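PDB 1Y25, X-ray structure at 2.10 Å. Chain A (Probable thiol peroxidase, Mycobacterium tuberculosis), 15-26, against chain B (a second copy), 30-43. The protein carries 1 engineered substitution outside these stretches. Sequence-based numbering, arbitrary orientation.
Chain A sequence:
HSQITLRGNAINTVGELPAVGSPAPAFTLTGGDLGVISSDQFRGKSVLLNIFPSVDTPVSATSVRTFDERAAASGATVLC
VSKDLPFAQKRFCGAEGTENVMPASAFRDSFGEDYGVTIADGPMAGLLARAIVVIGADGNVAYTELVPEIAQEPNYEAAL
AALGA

Chain A (15-26) GELPAVGSPAPA
Chain B, residues 30-43: TGGDLGVISSDQFR

Two glycines of chain B leave the room that Ala A19 occupies: a CB on Gly B31 would lie 2.1 Å from Ala A19 CB, and one on Gly B35 would lie 2.6 Å from Ala A19 N, both clashes. Without a side chain on Gly B35, its CA can lie 4.0 Å from Ala A19 CA. The two stretches, from two copies of one thiol peroxidase, bury 637 Å² between them, both sides summed.

Chain A has no regular helix or strand. Glu A16 to Ala A19 is extended (phi -56° to -135°, psi 134° to 151°) and leads into a type II turn from Ala A19 to Ser A22, with Val A20 (-49/129) and Gly A21 (101/-20) at its middle positions. The turn is closed by Ser A22 N to Ala A19 O (3.0 Å) and reinforced by Ser A22 OG to the same Ala A19 O (2.6 Å), with Ser A22 in the p rotamer. At Gly A21 a CB would jam against the preceding carbonyl. From Ser A22 to Ala A26 the chain is again extended. Chain B makes a type I turn from Gly B31 to Leu B34 (Leu B34 N to Gly B31 O, 2.9 Å), is a strand at 36-38, and then forms a 3-10 segment at 39-41.

A single beta bridge pairs Pro A18 with Val B36 (chi1 -174°, t; CA-to-CB bond sideways), CA to CA 4.8 Å. Val B36 bonds to the residues on both sides of Pro A18: its N donates to Leu A17 O (3.1 Å, 150°), and Ala A19 N donates to Val B36 O (2.8 Å, 167°). Pro A18 has no amide hydrogen to offer, and these bonds need none; its CA makes a CA-H...O contact with Val B36 O at 3.3 Å. From here to Pro A25 and Gln B41, whose CA atoms lie 5.2 Å apart, the chains run the same general way.

Asp B33, chi1 66° (p) and chi2 -5°, has its CA-to-CB bond directed toward chain A. Its OD2 accepts from Val A20 N (3.0 Å, 164°), while its OD1 accepts from Gly B35 N (2.9 Å), so the carboxylate ties its own turn to that of chain A. Water 2 donates to both Asp B33 OD2 (2.6 Å) and Pro A18 O (3.0 Å).

Apolar side chains meet at two places. The short Ala A19 CB reaches Ile B37 CG1 at 3.8 Å; Ile B37 is m,t, its CA-to-CB bond sideways but its end nearer. Pro A23, C-gamma exo, its CA-to-CB bond directed toward chain B, sets CG 3.4 Å from Phe B42 CE2, meeting the ring obliquely (chi1 -58°, chi2 93°). Gln B41, chi1 -70° (m), chi2 162° (t), gives up 92 Å², the largest share; its aliphatic CG packs 4.0 Å from Pro A25 CG.

Further waters bridge the stretches. Water 1 donates to Glu A16 OE2 and Leu B34 O (2.9 Å each), with Glu A16 m,t and its CA-to-CB bond directed toward chain B. Water 4 donates to Ala A24 O (2.6 Å) and Gln B41 O (3.0 Å), and water 5 accepts from Ala A26 N and donates to Asp B40 O (3.1 Å each).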

# COMPACT_ATOMS: atom_id res chain seq x y z
N GLY A 15 -11.96 3.93 4.40
CA GLY A 15 -10.82 4.22 3.54
C GLY A 15 -10.68 3.19 2.48
O GLY A 15 -11.67 2.67 2.00
N GLU A 16 -9.43 2.87 2.14
CA GLU A 16 -9.10 1.97 1.03
C GLU A 16 -8.01 0.93 1.42
O GLU A 16 -7.11 1.21 2.22
CB GLU A 16 -8.68 2.76 -0.21
CG GLU A 16 -9.82 3.18 -1.20
CD GLU A 16 -9.29 4.09 -2.40
OE1 GLU A 16 -9.63 3.80 -3.61
OE2 GLU A 16 -8.58 5.11 -2.11
N LEU A 17 -8.12 -0.23 0.78
CA LEU A 17 -7.19 -1.32 0.91
C LEU A 17 -5.89 -0.88 0.20
O LEU A 17 -5.91 -0.05 -0.73
CB LEU A 17 -7.77 -2.59 0.25
CG LEU A 17 -8.90 -3.32 1.02
CD1 LEU A 17 -9.45 -4.48 0.21
CD2 LEU A 17 -8.31 -3.80 2.34
N PRO A 18 -4.75 -1.39 0.66
CA PRO A 18 -3.45 -0.95 0.07
C PRO A 18 -3.29 -1.56 -1.29
O PRO A 18 -3.80 -2.63 -1.49
CB PRO A 18 -2.41 -1.48 1.09
CG PRO A 18 -3.09 -2.62 1.71
CD PRO A 18 -4.56 -2.31 1.79
N ALA A 19 -2.70 -0.84 -2.24
CA ALA A 19 -2.30 -1.40 -3.55
C ALA A 19 -1.38 -2.63 -3.48
O ALA A 19 -0.33 -2.67 -2.77
CB ALA A 19 -1.65 -0.38 -4.33
N VAL A 20 -1.72 -3.61 -4.27
CA VAL A 20 -0.82 -4.75 -4.57
C VAL A 20 0.55 -4.17 -4.96
O VAL A 20 0.59 -3.19 -5.68
CB VAL A 20 -1.50 -5.63 -5.61
CG1 VAL A 20 -0.53 -6.56 -6.26
CG2 VAL A 20 -2.64 -6.40 -4.99
N GLY A 21 1.61 -4.67 -4.33
CA GLY A 21 2.97 -4.30 -4.57
C GLY A 21 3.53 -3.32 -3.54
O GLY A 21 4.72 -3.19 -3.41
N SER A 22 2.66 -2.64 -2.83
CA SER A 22 3.02 -1.72 -1.80
C SER A 22 3.17 -2.46 -0.43
O SER A 22 2.72 -3.58 -0.30
CB SER A 22 1.99 -0.57 -1.73
OG SER A 22 0.78 -0.97 -1.12
N PRO A 23 3.93 -1.85 0.54
CA PRO A 23 4.16 -2.47 1.87
C PRO A 23 2.84 -2.61 2.61
O PRO A 23 2.07 -1.64 2.78
CB PRO A 23 5.09 -1.50 2.57
CG PRO A 23 5.68 -0.59 1.41
CD PRO A 23 4.59 -0.54 0.41
N ALA A 24 2.57 -3.83 3.04
CA ALA A 24 1.41 -4.05 3.88
C ALA A 24 1.47 -3.17 5.15
O ALA A 24 2.53 -3.09 5.86
CB ALA A 24 1.26 -5.48 4.16
N PRO A 25 0.37 -2.40 5.40
CA PRO A 25 0.26 -1.73 6.69
C PRO A 25 0.56 -2.71 7.84
O PRO A 25 0.03 -3.83 7.88
CB PRO A 25 -1.17 -1.20 6.73
CG PRO A 25 -1.56 -1.15 5.32
CD PRO A 25 -0.84 -2.20 4.59
N ALA A 26 1.50 -2.29 8.69
CA ALA A 26 1.80 -2.99 9.94
C ALA A 26 0.62 -3.08 10.84
O ALA A 26 -0.25 -2.21 10.82
CB ALA A 26 2.96 -2.30 10.66
N THR B 30 -2.16 6.84 -5.39
CA THR B 30 -2.90 5.75 -5.98
C THR B 30 -2.00 4.73 -6.66
O THR B 30 -1.25 5.06 -7.57
CB THR B 30 -3.96 6.25 -7.01
OG1 THR B 30 -4.82 7.22 -6.37
CG2 THR B 30 -4.81 5.10 -7.50
N GLY B 31 -2.14 3.48 -6.22
CA GLY B 31 -1.45 2.33 -6.76
C GLY B 31 -1.97 1.83 -8.07
O GLY B 31 -3.04 2.29 -8.56
N GLY B 32 -1.20 0.92 -8.67
CA GLY B 32 -1.47 0.44 -10.03
C GLY B 32 -2.80 -0.20 -10.23
O GLY B 32 -3.35 -0.12 -11.32
N ASP B 33 -3.29 -0.82 -9.17
CA ASP B 33 -4.57 -1.53 -9.09
C ASP B 33 -5.70 -0.66 -8.54
O ASP B 33 -6.73 -1.17 -8.29
CB ASP B 33 -4.43 -2.82 -8.25
CG ASP B 33 -4.10 -2.55 -6.71
OD1 ASP B 33 -3.88 -1.44 -6.25
OD2 ASP B 33 -4.15 -3.49 -5.98
N LEU B 34 -5.44 0.64 -8.37
CA LEU B 34 -6.32 1.69 -7.85
C LEU B 34 -6.48 1.66 -6.34
O LEU B 34 -7.21 2.46 -5.78
CB LEU B 34 -7.69 1.72 -8.54
CG LEU B 34 -7.61 1.76 -10.08
CD1 LEU B 34 -8.96 1.74 -10.68
CD2 LEU B 34 -6.82 3.00 -10.58
N GLY B 35 -5.76 0.75 -5.70
CA GLY B 35 -5.51 0.85 -4.23
C GLY B 35 -4.72 2.04 -3.76
O GLY B 35 -3.98 2.71 -4.48
N VAL B 36 -4.82 2.30 -2.49
CA VAL B 36 -3.98 3.38 -1.95
C VAL B 36 -2.56 2.97 -1.61
O VAL B 36 -2.27 1.82 -1.33
CB VAL B 36 -4.69 4.04 -0.74
CG1 VAL B 36 -3.98 5.23 -0.21
CG2 VAL B 36 -6.03 4.50 -1.19
N ILE B 37 -1.68 3.95 -1.71
CA ILE B 37 -0.29 3.92 -1.26
C ILE B 37 -0.09 5.16 -0.38
O ILE B 37 0.00 6.28 -0.86
CB ILE B 37 0.74 3.87 -2.37
CG1 ILE B 37 0.48 2.64 -3.27
CG2 ILE B 37 2.07 3.73 -1.84
CD1 ILE B 37 1.53 2.40 -4.34
N SER B 38 -0.08 4.89 0.91
CA SER B 38 0.02 5.87 1.95
C SER B 38 1.47 5.89 2.46
O SER B 38 2.12 4.83 2.55
CB SER B 38 -0.87 5.49 3.12
OG SER B 38 -0.68 6.45 4.17
N SER B 39 1.92 7.12 2.79
CA SER B 39 3.11 7.34 3.56
C SER B 39 3.20 6.53 4.80
O SER B 39 4.27 6.10 5.13
CB SER B 39 3.33 8.84 3.85
OG SER B 39 2.22 9.43 4.49
N ASP B 40 2.07 6.32 5.51
CA ASP B 40 2.02 5.46 6.64
C ASP B 40 2.56 4.03 6.39
O ASP B 40 3.04 3.39 7.30
CB ASP B 40 0.59 5.29 7.17
CG ASP B 40 0.05 6.51 7.91
OD1 ASP B 40 0.67 7.60 7.93
OD2 ASP B 40 -1.05 6.32 8.49
N GLN B 41 2.44 3.53 5.19
CA GLN B 41 3.00 2.24 4.87
C GLN B 41 4.57 2.20 4.92
O GLN B 41 5.15 1.13 5.03
CB GLN B 41 2.47 1.75 3.52
CG GLN B 41 0.98 1.36 3.53
CD GLN B 41 0.34 1.29 2.14
OE1 GLN B 41 0.62 0.39 1.38
NE2 GLN B 41 -0.55 2.19 1.85
N PHE B 42 5.25 3.34 4.85
CA PHE B 42 6.71 3.35 4.83
C PHE B 42 7.27 3.80 6.10
O PHE B 42 8.43 4.18 6.15
CB PHE B 42 7.20 4.24 3.70
CG PHE B 42 6.69 3.80 2.40
CD1 PHE B 42 5.50 4.34 1.88
CD2 PHE B 42 7.37 2.83 1.67
CE1 PHE B 42 5.02 3.93 0.70
CE2 PHE B 42 6.93 2.47 0.45
CZ PHE B 42 5.70 3.00 -0.03
N ARG B 43 6.50 3.77 7.18
CA ARG B 43 7.04 4.37 8.34
C ARG B 43 8.00 3.34 9.03
O ARG B 43 7.77 2.13 9.01
CB ARG B 43 5.94 5.02 9.17
CG ARG B 43 5.34 4.18 10.21
CD ARG B 43 5.40 4.89 11.57
NE ARG B 43 5.39 4.02 12.76
CZ ARG B 43 4.88 2.77 12.90
NH1 ARG B 43 4.32 2.04 11.90
NH2 ARG B 43 4.95 2.22 14.12
O HOH W 1 -6.84 4.93 -4.39
O HOH W 2 -5.52 -3.47 -3.75
O HOH W 3 -0.87 -2.54 -7.89
O HOH W 4 4.24 -1.26 6.55
O HOH W 5 2.84 0.42 8.24